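Local coordinates for uncharacterized protein VPA0106 (Vibrio parahaemolyticus, PDB 3U07) that is of unknown function, a probably exported protein that joins a DUF1254 region to a DUF1214 region within a single chain, at residues Pro342-Phe347 with Asp419-Gly424; Asn121-Ser126 with Pro311-Tyr316. The protein carries 2 engineered substitutions. One frame throughout, in Å; residues are numbered along the deposited sequence.

Contact 1 (Pro342-Phe347 with Asp419-Gly424); sequences PNVSEF and DAIQSG
The loop carrying Asn343 and the short helix 419-423 come closest at Asn343 and Ile421, whose CA atoms stand 7.8 Å apart, and no hydrogen bond joins the two backbones. Asn343, between strands 334-340 and 347-354 of the DUF1214 region, is the centre of an inverse gamma turn, closed by a weak 2.9 Å bond from Val344 N to Pro342 O. Ile421 reaches this turn from the helix with one atom, its terminal methyl CD1. The chi1 of -72° sets CG1 anti to the carbonyl carbon, and chi2 of 171° extends the chain, so that CD1 projects from the helix over the peptide of Asn343. There it meets Asn343 O at 3.7 Å, a van der Waals contact with the carbonyl. Pro342 CB approaches the same methyl at 4.3 Å. Phe414 of strand 408-417 touches Pro342, Val344 and Ile421 and thus extends this apolar patch into the sheet. A polar link runs beside it: Asn343 ND2 is hydrogen-bonded to Asp418 OD2, while Asp418 OD1 accepts a hydrogen bond from the backbone N of Ile421, so one carboxylate ties the turn to the first turn of the helix. On the strand-ward side of the gamma turn, Val344 crosses the isoleucine at a slant, its CG1 methyl 4.2 Å from Ile421 CD1.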
ATOM      1  N   PRO A 342      -4.101 -16.282  14.820  1.00 25.88           N
ATOM      2  CA  PRO A 342      -3.683 -14.893  15.049  1.00 23.76           C
ATOM      3  C   PRO A 342      -4.961 -14.092  15.332  1.00 20.85           C
ATOM      4  O   PRO A 342      -6.029 -14.451  14.836  1.00 24.73           O
ATOM      5  CB  PRO A 342      -3.061 -14.494  13.710  1.00 22.85           C
ATOM      6  CG  PRO A 342      -2.595 -15.800  13.137  1.00 29.34           C
ATOM      7  CD  PRO A 342      -3.755 -16.708  13.454  1.00 26.91           C
ATOM      8  N   ASN A 343      -4.875 -13.024  16.116  1.00 23.76           N
ATOM      9  CA  ASN A 343      -6.070 -12.230  16.394  1.00 26.20           C
ATOM     10  C   ASN A 343      -6.430 -11.293  15.235  1.00 23.77           C
ATOM     11  O   ASN A 343      -6.036 -10.125  15.228  1.00 22.96           O
ATOM     12  CB  ASN A 343      -5.895 -11.408  17.676  1.00 30.67           C
ATOM     13  CG  ASN A 343      -5.758 -12.277  18.916  1.00 43.11           C
ATOM     14  OD1 ASN A 343      -6.436 -13.298  19.053  1.00 45.66           O
ATOM     15  ND2 ASN A 343      -4.891 -11.866  19.832  1.00 46.05           N
ATOM     16  N   VAL A 344      -7.163 -11.813  14.251  1.00 24.73           N
ATOM     17  CA  VAL A 344      -7.590 -11.011  13.106  1.00 24.23           C
ATOM     18  C   VAL A 344      -9.106 -11.095  12.958  1.00 27.21           C
ATOM     19  O   VAL A 344      -9.711 -12.130  13.240  1.00 26.10           O
ATOM     20  CB  VAL A 344      -6.950 -11.474  11.784  1.00 26.00           C
ATOM     21  CG1 VAL A 344      -5.439 -11.455  11.904  1.00 24.68           C
ATOM     22  CG2 VAL A 344      -7.457 -12.846  11.413  1.00 27.43           C
ATOM     23  N   SER A 345      -9.723 -10.010  12.509  1.00 19.94           N
ATOM     24  CA  SER A 345     -11.172  -9.992  12.358  1.00 21.66           C
ATOM     25  C   SER A 345     -11.604 -10.585  11.030  1.00 27.42           C
ATOM     26  O   SER A 345     -12.704 -11.123  10.912  1.00 28.85           O
ATOM     27  CB  SER A 345     -11.705  -8.554  12.458  1.00 21.83           C
ATOM     28  OG  SER A 345     -11.363  -7.796  11.305  1.00 25.47           O
ATOM     29  N   GLU A 346     -10.739 -10.496  10.027  1.00 20.13           N
ATOM     30  CA  GLU A 346     -11.090 -11.006   8.712  1.00 19.61           C
ATOM     31  C   GLU A 346     -10.479 -12.361   8.385  1.00 24.74           C
ATOM     32  O   GLU A 346     -11.184 -13.369   8.344  1.00 23.85           O
ATOM     33  CB  GLU A 346     -10.703  -9.977   7.645  1.00 22.14           C
ATOM     34  CG  GLU A 346     -11.229  -8.583   7.941  1.00 21.67           C
ATOM     35  CD  GLU A 346     -12.691  -8.597   8.347  1.00 24.24           C
ATOM     36  OE1 GLU A 346     -13.539  -9.008   7.527  1.00 24.27           O
ATOM     37  OE2 GLU A 346     -12.985  -8.200   9.490  1.00 21.89           O
ATOM     38  N   PHE A 347      -9.176 -12.393   8.130  1.00 29.96           N
ATOM     39  CA  PHE A 347      -8.516 -13.659   7.817  1.00 27.22           C
ATOM     40  C   PHE A 347      -7.006 -13.497   7.784  1.00 24.95           C
ATOM     41  O   PHE A 347      -6.493 -12.382   7.862  1.00 28.21           O
ATOM     42  CB  PHE A 347      -9.011 -14.204   6.471  1.00 24.49           C
ATOM     43  CG  PHE A 347      -8.464 -13.477   5.266  1.00 23.73           C
ATOM     44  CD1 PHE A 347      -7.350 -13.967   4.586  1.00 24.41           C
ATOM     45  CD2 PHE A 347      -9.089 -12.326   4.782  1.00 31.22           C
ATOM     46  CE1 PHE A 347      -6.868 -13.328   3.435  1.00 27.12           C
ATOM     47  CE2 PHE A 347      -8.615 -11.675   3.632  1.00 29.67           C
ATOM     48  CZ  PHE A 347      -7.503 -12.180   2.958  1.00 30.21           C
ATOM     49  N   ASP A 419      -4.238  -4.715  17.875  1.00 25.90           N
ATOM     50  CA  ASP A 419      -3.120  -3.825  18.161  1.00 29.44           C
ATOM     51  C   ASP A 419      -1.744  -4.484  18.219  1.00 21.39           C
ATOM     52  O   ASP A 419      -0.792  -3.984  17.622  1.00 21.47           O
ATOM     53  CB  ASP A 419      -3.363  -3.055  19.468  1.00 31.13           C
ATOM     54  CG  ASP A 419      -4.531  -2.085  19.371  1.00 36.49           C
ATOM     55  OD1 ASP A 419      -4.931  -1.738  18.242  1.00 32.34           O
ATOM     56  OD2 ASP A 419      -5.039  -1.657  20.429  1.00 38.65           O
ATOM     57  N   ALA A 420      -1.638  -5.600  18.936  1.00 21.25           N
ATOM     58  CA  ALA A 420      -0.361  -6.298  19.085  1.00 24.05           C
ATOM     59  C   ALA A 420       0.282  -6.663  17.752  1.00 22.43           C
ATOM     60  O   ALA A 420       1.501  -6.592  17.600  1.00 20.99           O
ATOM     61  CB  ALA A 420      -0.549  -7.547  19.946  1.00 30.28           C
ATOM     62  N   ILE A 421      -0.536  -7.060  16.787  1.00 21.39           N
ATOM     63  CA  ILE A 421      -0.023  -7.407  15.471  1.00 21.61           C
ATOM     64  C   ILE A 421       0.369  -6.127  14.728  1.00 24.75           C
ATOM     65  O   ILE A 421       1.417  -6.062  14.086  1.00 24.52           O
ATOM     66  CB  ILE A 421      -1.083  -8.172  14.647  1.00 24.86           C
ATOM     67  CG1 ILE A 421      -1.256  -9.587  15.214  1.00 22.76           C
ATOM     68  CG2 ILE A 421      -0.674  -8.208  13.182  1.00 21.33           C
ATOM     69  CD1 ILE A 421      -2.423 -10.374  14.615  1.00 21.95           C
ATOM     70  N   GLN A 422      -0.482  -5.109  14.833  1.00 24.70           N
ATOM     71  CA  GLN A 422      -0.255  -3.820  14.176  1.00 23.35           C
ATOM     72  C   GLN A 422       1.013  -3.108  14.623  1.00 23.29           C
ATOM     73  O   GLN A 422       1.733  -2.537  13.807  1.00 28.33           O
ATOM     74  CB  GLN A 422      -1.426  -2.876  14.445  1.00 18.29           C
ATOM     75  CG  GLN A 422      -2.738  -3.226  13.769  1.00 17.91           C
ATOM     76  CD  GLN A 422      -3.859  -2.311  14.227  1.00 26.43           C
ATOM     77  OE1 GLN A 422      -3.702  -1.089  14.256  1.00 30.34           O
ATOM     78  NE2 GLN A 422      -4.994  -2.895  14.589  1.00 29.29           N
ATOM     79  N   SER A 423       1.275  -3.145  15.925  1.00 21.30           N
ATOM     80  CA  SER A 423       2.426  -2.462  16.512  1.00 23.31           C
ATOM     81  C   SER A 423       3.771  -3.142  16.322  1.00 24.88           C
ATOM     82  O   SER A 423       4.816  -2.528  16.537  1.00 23.62           O
ATOM     83  CB  SER A 423       2.190  -2.270  18.008  1.00 32.27           C
ATOM     84  OG  SER A 423       2.223  -3.521  18.673  1.00 29.80           O
ATOM     85  N   GLY A 424       3.751  -4.409  15.930  1.00 23.42           N
ATOM     86  CA  GLY A 424       4.994  -5.135  15.755  1.00 26.92           C
ATOM     87  C   GLY A 424       5.291  -6.022  16.955  1.00 24.07           C
ATOM     88  O   GLY A 424       6.242  -6.798  16.938  1.00 25.99           O
TER

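Contact 2 (Asn121-Ser126 with Pro311-Tyr316); sequences NAAFSS and PIEASY
Glu313 reaches across to Ala123 and Ser125 from a segment that starts at Pro311. Pro311 to Glu313 coil like a helix in their backbone angles but lack its repeating hydrogen bonds, and Ile312 leads through this bend to Glu313, the residue that makes the contact. Glu313 CA lies 8.0 Å from Ala123 CA, and the side chain bridges the gap although it is bent at chi2 (-61°). The carboxylate arrives with its two oxygens divided between two residues of the strand: Glu313 OE2 lies 4.0 Å from the methyl CB of Ala123, and Glu313 OE1 is 3.9 Å from Ser125 OG, too far for a hydrogen bond. This face belongs to strand 120-125, an outermost strand of a four-stranded antiparallel sheet, with Ser125 at the N-cap position of helix 126-129. Ser125 OG caps the helix by accepting a hydrogen bond from Arg127 N, and Glu313 OE1 forms a salt bridge with Arg127 NE, so the start of that helix engages both side chains. A water completes the link by donating to Ala123 O at 2.7 Å and to Glu313 OE2 at 3.0 Å. Beyond Ala314 the chain enters strand 315-319. There Ser315 OG turns back to donate a 2.8 Å hydrogen bond to Pro311 O, tilted 26° from the carbonyl plane, and closes the bend.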
ATOM      1  N   ASN A 121      -6.121   8.073   2.237  1.00 21.13           N
ATOM      2  CA  ASN A 121      -7.257   8.962   2.484  1.00 15.97           C
ATOM      3  C   ASN A 121      -8.598   8.254   2.365  1.00 21.17           C
ATOM      4  O   ASN A 121      -9.652   8.860   2.534  1.00 19.59           O
ATOM      5  CB  ASN A 121      -7.218  10.209   1.575  1.00 15.53           C
ATOM      6  CG  ASN A 121      -7.052   9.882   0.094  1.00 19.54           C
ATOM      7  OD1 ASN A 121      -7.303   8.764  -0.358  1.00 19.02           O
ATOM      8  ND2 ASN A 121      -6.647  10.887  -0.675  1.00 20.79           N
ATOM      9  N   ALA A 122      -8.553   6.961   2.078  1.00 22.54           N
ATOM     10  CA  ALA A 122      -9.769   6.168   2.005  1.00 22.88           C
ATOM     11  C   ALA A 122      -9.442   4.684   2.015  1.00 24.67           C
ATOM     12  O   ALA A 122      -8.493   4.234   1.365  1.00 18.25           O
ATOM     13  CB  ALA A 122     -10.572   6.519   0.763  1.00 22.84           C
ATOM     14  N   ALA A 123     -10.227   3.932   2.774  1.00 19.37           N
ATOM     15  CA  ALA A 123     -10.061   2.489   2.862  1.00 18.87           C
ATOM     16  C   ALA A 123     -11.441   1.899   3.113  1.00 22.03           C
ATOM     17  O   ALA A 123     -11.790   1.580   4.248  1.00 24.42           O
ATOM     18  CB  ALA A 123      -9.116   2.126   4.008  1.00 17.08           C
ATOM     19  N   PHE A 124     -12.238   1.795   2.055  1.00 15.96           N
ATOM     20  CA  PHE A 124     -13.574   1.226   2.166  1.00 19.66           C
ATOM     21  C   PHE A 124     -13.405  -0.268   1.957  1.00 17.20           C
ATOM     22  O   PHE A 124     -12.753  -0.693   1.003  1.00 20.33           O
ATOM     23  CB  PHE A 124     -14.498   1.798   1.085  1.00 18.65           C
ATOM     24  CG  PHE A 124     -14.712   3.279   1.194  1.00 20.93           C
ATOM     25  CD1 PHE A 124     -15.399   3.817   2.283  1.00 17.95           C
ATOM     26  CD2 PHE A 124     -14.209   4.143   0.220  1.00 21.40           C
ATOM     27  CE1 PHE A 124     -15.584   5.195   2.399  1.00 23.27           C
ATOM     28  CE2 PHE A 124     -14.389   5.521   0.326  1.00 18.66           C
ATOM     29  CZ  PHE A 124     -15.077   6.052   1.418  1.00 19.54           C
ATOM     30  N   SER A 125     -13.978  -1.074   2.843  1.00 18.00           N
ATOM     31  CA  SER A 125     -13.829  -2.513   2.689  1.00 18.24           C
ATOM     32  C   SER A 125     -14.796  -3.349   3.507  1.00 25.13           C
ATOM     33  O   SER A 125     -15.517  -2.847   4.379  1.00 22.42           O
ATOM     34  CB  SER A 125     -12.402  -2.934   3.047  1.00 25.90           C
ATOM     35  OG  SER A 125     -12.312  -3.299   4.409  1.00 29.54           O
ATOM     36  N   SER A 126     -14.789  -4.642   3.197  1.00 20.40           N
ATOM     37  CA  SER A 126     -15.613  -5.639   3.858  1.00 22.08           C
ATOM     38  C   SER A 126     -15.370  -5.633   5.366  1.00 22.78           C
ATOM     39  O   SER A 126     -16.273  -5.912   6.152  1.00 25.37           O
ATOM     40  CB  SER A 126     -15.272  -7.021   3.297  1.00 23.74           C
ATOM     41  OG  SER A 126     -13.873  -7.262   3.375  1.00 22.79           O
ATOM     42  N   PRO A 311      -1.720  -0.594   8.886  1.00 21.76           N
ATOM     43  CA  PRO A 311      -1.764  -1.908   9.537  1.00 21.11           C
ATOM     44  C   PRO A 311      -3.111  -2.469  10.003  1.00 20.64           C
ATOM     45  O   PRO A 311      -3.266  -3.688  10.083  1.00 21.69           O
ATOM     46  CB  PRO A 311      -0.761  -1.758  10.680  1.00 20.91           C
ATOM     47  CG  PRO A 311      -0.785  -0.290  10.971  1.00 26.04           C
ATOM     48  CD  PRO A 311      -0.802   0.311   9.596  1.00 20.59           C
ATOM     49  N   ILE A 312      -4.080  -1.607  10.298  1.00 20.82           N
ATOM     50  CA  ILE A 312      -5.388  -2.077  10.752  1.00 20.64           C
ATOM     51  C   ILE A 312      -6.136  -2.797   9.630  1.00 22.56           C
ATOM     52  O   ILE A 312      -7.014  -3.616   9.888  1.00 24.23           O
ATOM     53  CB  ILE A 312      -6.258  -0.907  11.294  1.00 30.45           C
ATOM     54  CG1 ILE A 312      -7.524  -1.460  11.962  1.00 30.59           C
ATOM     55  CG2 ILE A 312      -6.626   0.043  10.163  1.00 26.77           C
ATOM     56  CD1 ILE A 312      -8.334  -0.406  12.708  1.00 31.43           C
ATOM     57  N   GLU A 313      -5.778  -2.497   8.385  1.00 20.13           N
ATOM     58  CA  GLU A 313      -6.421  -3.137   7.242  1.00 21.77           C
ATOM     59  C   GLU A 313      -5.614  -4.367   6.850  1.00 23.24           C
ATOM     60  O   GLU A 313      -6.173  -5.399   6.477  1.00 23.87           O
ATOM     61  CB  GLU A 313      -6.476  -2.189   6.042  1.00 20.30           C
ATOM     62  CG  GLU A 313      -7.169  -0.859   6.292  1.00 25.22           C
ATOM     63  CD  GLU A 313      -8.621  -1.016   6.699  1.00 28.33           C
ATOM     64  OE1 GLU A 313      -9.218  -2.071   6.402  1.00 23.62           O
ATOM     65  OE2 GLU A 313      -9.170  -0.074   7.305  1.00 33.40           O
ATOM     66  N   ALA A 314      -4.295  -4.240   6.925  1.00 21.95           N
ATOM     67  CA  ALA A 314      -3.400  -5.336   6.572  1.00 24.35           C
ATOM     68  C   ALA A 314      -2.031  -5.167   7.214  1.00 23.88           C
ATOM     69  O   ALA A 314      -1.403  -4.118   7.102  1.00 22.88           O
ATOM     70  CB  ALA A 314      -3.251  -5.425   5.053  1.00 23.69           C
ATOM     71  N   SER A 315      -1.584  -6.206   7.906  1.00 25.56           N
ATOM     72  CA  SER A 315      -0.274  -6.202   8.542  1.00 23.19           C
ATOM     73  C   SER A 315       0.451  -7.416   7.992  1.00 23.52           C
ATOM     74  O   SER A 315      -0.172  -8.301   7.399  1.00 21.53           O
ATOM     75  CB  SER A 315      -0.398  -6.308  10.059  1.00 20.42           C
ATOM     76  OG  SER A 315      -0.857  -5.094  10.619  1.00 19.98           O
ATOM     77  N   TYR A 316       1.762  -7.469   8.173  1.00 23.71           N
ATOM     78  CA  TYR A 316       2.494  -8.608   7.650  1.00 28.03           C
ATOM     79  C   TYR A 316       3.713  -8.951   8.482  1.00 23.70           C
ATOM     80  O   TYR A 316       4.143  -8.180   9.344  1.00 21.66           O
ATOM     81  CB  TYR A 316       2.918  -8.340   6.197  1.00 36.90           C
ATOM     82  CG  TYR A 316       4.193  -7.539   6.056  1.00 50.95           C
ATOM     83  CD1 TYR A 316       4.295  -6.250   6.576  1.00 62.38           C
ATOM     84  CD2 TYR A 316       5.313  -8.086   5.430  1.00 58.04           C
ATOM     85  CE1 TYR A 316       5.485  -5.526   6.481  1.00 63.90           C
ATOM     86  CE2 TYR A 316       6.507  -7.373   5.329  1.00 61.59           C
ATOM     87  CZ  TYR A 316       6.586  -6.095   5.858  1.00 63.39           C
ATOM     88  OH  TYR A 316       7.770  -5.398   5.775  1.00 65.61           O
TER
HETATM   89  O   HOH W   1     -11.954  -0.183   6.275  1.00 30.92           O

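In the fold
The two contacts have centres about 12 Å apart; each segment of contact 1 follows its counterpart in contact 2, and both segments of contact 2 precede those of contact 1 in the sequence. Contact 2 is the longer-range one, bringing strand 120-125 of the DUF1254 region against the chain leading into strand 315-319. Contact 1 is more local: the loop before strand 347-354 meets the helix that follows strand 408-417. Strands 315-319, 408-417 and 347-354 are successive neighbours in one antiparallel sheet. The contacts touch directly: Ile421 CG2 packs 3.7 Å from Ser315 CB, and Gln422 lies against Pro311 and Ile312. Helix 419-423 therefore connects the loop to the segment that meets strand 120-125.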